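Local coordinates for putative large adhesion protein (Lap) involved in biofilm formation (Marinobacter hydrocarbonoclasticus ATCC 49840, PDB 6M8M) that binds glucose through a calcium-bearing PA14 domain of a large RTX adhesin, which is thought to act in biofilm formation, at residues 51-56 against 152-157; 71-76 against 102-107. All coordinates share one frame; numbering follows the deposited sequence.

Contact 1 of 2, residues 51-56 against 152-157. With CA (calcium ion), chain D; BGC (beta-D-glucopyranose), chain B.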
loop_
_atom_site.group_PDB
_atom_site.type_symbol
_atom_site.label_atom_id
_atom_site.label_comp_id
_atom_site.label_asym_id
_atom_site.label_seq_id
_atom_site.Cartn_x
_atom_site.Cartn_y
_atom_site.Cartn_z
ATOM N N GLY A 51 -1.487 -19.307 8.812
ATOM C CA GLY A 51 -1.880 -18.795 10.097
ATOM C C GLY A 51 -3.294 -18.261 10.116
ATOM O O GLY A 51 -4.109 -18.588 9.257
ATOM N N GLY A 52 -3.598 -17.435 11.104
ATOM C CA GLY A 52 -4.934 -16.916 11.275
ATOM C C GLY A 52 -5.241 -15.772 10.326
ATOM O O GLY A 52 -4.420 -15.331 9.514
ATOM N N ASN A 53 -6.471 -15.285 10.433
ATOM C CA ASN A 53 -6.910 -14.162 9.618
ATOM C C ASN A 53 -5.943 -12.994 9.744
ATOM O O ASN A 53 -5.431 -12.714 10.826
ATOM C CB ASN A 53 -8.291 -13.732 10.098
ATOM C CG ASN A 53 -8.954 -12.768 9.154
ATOM O OD1 ASN A 53 -8.669 -12.756 7.955
ATOM N ND2 ASN A 53 -9.845 -11.952 9.681
ATOM N N LEU A 54 -5.683 -12.307 8.639
ATOM C CA LEU A 54 -4.908 -11.078 8.719
ATOM C C LEU A 54 -5.723 -10.027 9.450
ATOM O O LEU A 54 -6.883 -9.782 9.114
ATOM C CB LEU A 54 -4.544 -10.569 7.334
ATOM C CG LEU A 54 -3.586 -11.474 6.562
ATOM C CD1 LEU A 54 -3.236 -10.797 5.234
ATOM C CD2 LEU A 54 -2.320 -11.796 7.336
ATOM N N SER A 55 -5.122 -9.396 10.445
ATOM C CA SER A 55 -5.864 -8.395 11.201
ATOM C C SER A 55 -5.022 -7.284 11.808
ATOM O O SER A 55 -5.613 -6.376 12.395
ATOM C CB SER A 55 -6.675 -9.053 12.310
ATOM O OG SER A 55 -5.790 -9.566 13.280
ATOM N N ASN A 56 -3.694 -7.298 11.708
ATOM C CA ASN A 56 -2.919 -6.207 12.280
ATOM C C ASN A 56 -1.593 -6.052 11.555
ATOM O O ASN A 56 -1.112 -6.960 10.870
ATOM C CB ASN A 56 -2.734 -6.326 13.802
ATOM C CG ASN A 56 -1.944 -7.535 14.201
ATOM O OD1 ASN A 56 -0.722 -7.567 14.092
ATOM N ND2 ASN A 56 -2.638 -8.546 14.720
ATOM N N ASN A 152 -4.948 0.153 11.832
ATOM C CA ASN A 152 -4.378 -1.120 12.254
ATOM C C ASN A 152 -5.532 -2.049 12.617
ATOM O O ASN A 152 -5.880 -2.224 13.782
ATOM C CB ASN A 152 -3.413 -0.908 13.414
ATOM C CG ASN A 152 -2.486 -2.076 13.579
ATOM O OD1 ASN A 152 -2.780 -3.171 13.095
ATOM N ND2 ASN A 152 -1.359 -1.862 14.242
ATOM N N GLY A 153 -6.164 -2.628 11.609
ATOM C CA GLY A 153 -7.317 -3.477 11.827
ATOM C C GLY A 153 -8.050 -3.725 10.524
ATOM O O GLY A 153 -7.671 -3.241 9.446
ATOM N N ASN A 154 -9.103 -4.522 10.630
ATOM C CA ASN A 154 -9.994 -4.794 9.514
ATOM C C ASN A 154 -11.155 -3.819 9.523
ATOM O O ASN A 154 -11.598 -3.365 10.580
ATOM C CB ASN A 154 -10.454 -6.243 9.584
ATOM C CG ASN A 154 -9.318 -7.198 9.278
ATOM O OD1 ASN A 154 -8.436 -6.879 8.475
ATOM N ND2 ASN A 154 -9.331 -8.368 9.891
ATOM N N GLN A 155 -11.627 -3.457 8.337
ATOM C CA GLN A 155 -12.682 -2.457 8.208
ATOM C C GLN A 155 -13.233 -2.502 6.790
ATOM O O GLN A 155 -12.510 -2.818 5.844
ATOM C CB GLN A 155 -12.145 -1.037 8.485
ATOM C CG GLN A 155 -11.012 -0.642 7.542
ATOM C CD GLN A 155 -10.566 0.801 7.675
ATOM O OE1 GLN A 155 -11.170 1.611 8.391
ATOM N NE2 GLN A 155 -9.481 1.128 7.008
ATOM N N GLY A 156 -14.513 -2.158 6.651
ATOM C CA GLY A 156 -15.023 -1.768 5.355
ATOM C C GLY A 156 -14.381 -0.464 4.922
ATOM O O GLY A 156 -13.729 0.215 5.709
ATOM N N ALA A 157 -14.546 -0.104 3.658
ATOM C CA ALA A 157 -13.797 1.029 3.130
ATOM C C ALA A 157 -14.098 2.273 3.943
ATOM O O ALA A 157 -15.261 2.665 4.101
ATOM C CB ALA A 157 -14.132 1.254 1.661
HETATM CA CA CA D . -9.025 -13.925 5.962
HETATM C C2 BGC B . -14.832 -6.528 4.201
HETATM C C3 BGC B . -16.122 -5.785 4.314
HETATM C C4 BGC B . -16.734 -5.971 5.681
HETATM C C5 BGC B . -15.737 -5.574 6.760
HETATM C C6 BGC B . -16.241 -5.766 8.156
HETATM C C1 BGC B . -13.887 -6.103 5.312
HETATM O O1 BGC B . -12.734 -6.821 5.248
HETATM O O2 BGC B . -14.144 -6.293 2.964
HETATM O O3 BGC B . -17.041 -6.228 3.291
HETATM O O4 BGC B . -17.869 -5.118 5.823
HETATM O O5 BGC B . -14.513 -6.365 6.618
HETATM O O6 BGC B . -16.613 -7.099 8.394
HETATM O O HOH W 1 -11.276 -13.542 6.886
#
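Two side-chain amide nitrogens face each other here: Asn53 ND2 and Asn154 ND2 lie 3.6 Å apart without bonding. The side chains come from opposite directions, and their amide planes are turned 39° against each other. Each amide is engaged elsewhere. Asn154 ND2 donates to Leu54 O over 2.9 Å, the one hydrogen bond between 51-56 and 152-157. The carbonyl receives it on a lone pair, in the carbonyl plane, and the N-H points at it fairly directly (160°). Asn154 OD1 is bonded to Trp180 NE1, so the amide is held at both ends. CG of Asn154 sits anti to its carbonyl carbon (chi1 -70°), and this turns the amide toward the other loop.

Both segments are loops at the sugar-binding end of the PA14 domain. Asn53 OD1 binds a calcium ion at 2.3 Å, together with Gln47, Asp113 and Gln182. Gln155 and Gly156 line the glucose pocket, where Gln155 O is 3.6 Å from C1 of the sugar. Asn154 therefore lies along the chain right beside the pocket residues and ties them to the loop of a calcium ligand.

Farther along, Ser55 O receives a CH...O contact from Gly153 CA at 3.4 Å. Asn56 is the N-cap of helix 57-66, with OD1 bonded to Gln59 N. Asn152 OD1 presses against Asn56 CA at 3.1 Å and also accepts a hydrogen bond from Val57 N.

Contact 2 of 2, residues 71-76 against 102-107. With CA (calcium ion), chain C.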
loop_
_atom_site.group_PDB
_atom_site.type_symbol
_atom_site.label_atom_id
_atom_site.label_comp_id
_atom_site.label_asym_id
_atom_site.label_seq_id
_atom_site.Cartn_x
_atom_site.Cartn_y
_atom_site.Cartn_z
ATOM N N ALA A 71 4.391 -11.611 -6.580
ATOM C CA ALA A 71 4.495 -10.836 -7.804
ATOM C C ALA A 71 4.990 -9.458 -7.413
ATOM O O ALA A 71 4.812 -9.017 -6.274
ATOM C CB ALA A 71 3.154 -10.722 -8.530
ATOM N N THR A 72 5.621 -8.783 -8.363
ATOM C CA THR A 72 6.000 -7.389 -8.211
ATOM C C THR A 72 5.274 -6.561 -9.262
ATOM O O THR A 72 4.754 -7.093 -10.247
ATOM C CB THR A 72 7.508 -7.200 -8.350
ATOM O OG1 THR A 72 7.938 -7.590 -9.652
ATOM C CG2 THR A 72 8.252 -8.005 -7.311
ATOM N N PHE A 73 5.232 -5.257 -9.040
ATOM C CA PHE A 73 4.586 -4.326 -9.955
ATOM C C PHE A 73 5.151 -2.944 -9.680
ATOM O O PHE A 73 6.019 -2.774 -8.818
ATOM C CB PHE A 73 3.060 -4.388 -9.858
ATOM C CG PHE A 73 2.480 -3.910 -8.540
ATOM C CD1 PHE A 73 2.403 -4.751 -7.436
ATOM C CD2 PHE A 73 1.974 -2.626 -8.420
ATOM C CE1 PHE A 73 1.846 -4.314 -6.246
ATOM C CE2 PHE A 73 1.428 -2.185 -7.236
ATOM C CZ PHE A 73 1.362 -3.030 -6.145
ATOM N N ILE A 74 4.664 -1.958 -10.422
ATOM C CA ILE A 74 5.023 -0.566 -10.186
ATOM C C ILE A 74 3.746 0.187 -9.902
ATOM O O ILE A 74 2.798 0.136 -10.688
ATOM C CB ILE A 74 5.773 0.053 -11.370
ATOM C CG1 ILE A 74 7.109 -0.672 -11.572
ATOM C CG2 ILE A 74 5.983 1.541 -11.136
ATOM C CD1 ILE A 74 7.834 -0.320 -12.858
ATOM N N GLY A 75 3.706 0.857 -8.755
ATOM C CA GLY A 75 2.567 1.668 -8.381
ATOM C C GLY A 75 2.753 3.094 -8.850
ATOM O O GLY A 75 3.501 3.860 -8.245
ATOM N N ARG A 76 2.081 3.463 -9.927
ATOM C CA ARG A 76 2.150 4.821 -10.447
ATOM C C ARG A 76 0.993 5.695 -9.990
ATOM O O ARG A 76 1.123 6.919 -10.012
ATOM C CB ARG A 76 2.166 4.801 -11.978
ATOM C CG ARG A 76 3.362 4.100 -12.584
ATOM C CD ARG A 76 3.195 3.990 -14.101
ATOM N N GLY A 102 -0.815 -3.776 -15.597
ATOM C CA GLY A 102 0.055 -4.080 -16.717
ATOM C C GLY A 102 1.505 -4.235 -16.342
ATOM O O GLY A 102 2.289 -4.689 -17.184
ATOM N N SER A 103 1.888 -3.871 -15.119
ATOM C CA SER A 103 3.255 -4.023 -14.660
ATOM C C SER A 103 3.473 -5.242 -13.773
ATOM O O SER A 103 4.599 -5.456 -13.327
ATOM C CB SER A 103 3.694 -2.768 -13.900
ATOM O OG SER A 103 3.003 -2.613 -12.672
ATOM N N LEU A 104 2.445 -6.046 -13.519
ATOM C CA LEU A 104 2.615 -7.244 -12.698
ATOM C C LEU A 104 3.571 -8.229 -13.351
ATOM O O LEU A 104 3.438 -8.549 -14.538
ATOM C CB LEU A 104 1.273 -7.925 -12.503
ATOM C CG LEU A 104 0.386 -7.363 -11.401
ATOM C CD1 LEU A 104 -1.040 -7.842 -11.597
ATOM C CD2 LEU A 104 0.935 -7.759 -10.019
ATOM N N SER A 105 4.485 -8.775 -12.560
ATOM C CA SER A 105 5.501 -9.676 -13.089
ATOM C C SER A 105 4.941 -11.041 -13.446
ATOM O O SER A 105 5.542 -11.753 -14.272
ATOM C CB SER A 105 6.621 -9.860 -12.060
ATOM O OG SER A 105 6.087 -10.335 -10.831
ATOM N N THR A 106 3.807 -11.415 -12.876
ATOM C CA THR A 106 3.178 -12.704 -13.099
ATOM C C THR A 106 1.773 -12.585 -12.533
ATOM O O THR A 106 1.447 -11.615 -11.838
ATOM C CB THR A 106 3.966 -13.826 -12.413
ATOM O OG1 THR A 106 3.477 -15.092 -12.865
ATOM C CG2 THR A 106 3.851 -13.751 -10.908
ATOM N N ASP A 107 0.945 -13.589 -12.798
ATOM C CA ASP A 107 -0.339 -13.726 -12.119
ATOM C C ASP A 107 -0.078 -14.518 -10.846
ATOM O O ASP A 107 0.192 -15.728 -10.925
ATOM C CB ASP A 107 -1.337 -14.444 -13.006
ATOM C CG ASP A 107 -2.700 -14.610 -12.353
ATOM O OD1 ASP A 107 -2.868 -14.190 -11.182
ATOM O OD2 ASP A 107 -3.628 -15.154 -13.005
HETATM CA CA CA C . -4.158 -15.058 -9.364
HETATM O O HOH W 2 7.081 -6.185 -12.012
HETATM O O HOH W 3 -5.734 -15.283 -11.259
HETATM O O HOH W 4 -5.254 -12.929 -9.539
HETATM O O HOH W 5 -3.725 -17.289 -10.122
HETATM O O HOH W 6 -3.858 -13.893 -7.239
#
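Strand 71-75 pairs with strand 38-45 in the larger antiparallel sheet of this PA14-domain protein, and loop 102-107 runs antiparallel along its other edge. Backbone bonds of Ala71 and Phe73 go to strand 38-45. Those of Thr72 and Ile74 go to the loop. The loop is no regular strand, and two serine hydroxyls take places that carbonyls hold in a sheet. Ser105 OG accepts Thr72 N over 3.0 Å in a nearly straight bond (172°). Ser103 OG accepts Ile74 N over 2.9 Å, just as straight (174°). In both serines OG lies between the backbone N and the carbonyl carbon, which places it in front of the strand N-H it accepts. Ser103 OG is also hydrogen-bonded to Asp100 O, which fixes the hydroxyl from its own loop.

Only one bond across the contact joins backbone to backbone. Ser105 N donates to Thr72 O over 2.9 Å, with a bend at the hydrogen (143°). The same oxygen receives a CH...O contact from Leu104 CA at 3.3 Å. A water bridges Thr72 OG1 and Ser103 O beside this bond.

Apolar packing comes from Leu104. Its CD2 touches Ala71 CB at 4.0 Å and also meets Phe73 CB. The Phe73 ring leads away from the loop and packs on Leu97, Val116 and Leu118. Thr106 CG2 lies against Ala71 CB on the way to the calcium site.

There the loop ends at Asp107, a calcium ligand together with Pro108 and Asn110. Asp107 OD1 binds the metal at 2.4 Å and also accepts from Gln94 NE2. The other oxygen, OD2, receives a hydrogen bond of 2.7 Å from a water that is itself bound to the calcium.

In the fold
Contacts 1 and 2 do not touch. Their centres are 24 Å apart and their nearest atoms about 14 Å. In sequence, both segments of contact 2 lie between those of contact 1. Each contact includes a calcium ligand, and these two ions are 16.1 Å apart. The chain links the sites: soon after the calcium ligands Asp107, Pro108 and Asn110 comes Asp113, which shares the other ion with Asn53. Only contact 1 reaches the sugar. The side chain of Asn154 is about 6 Å from a further calcium ion, bound by Asp136 and Asp137 of the glucose pocket.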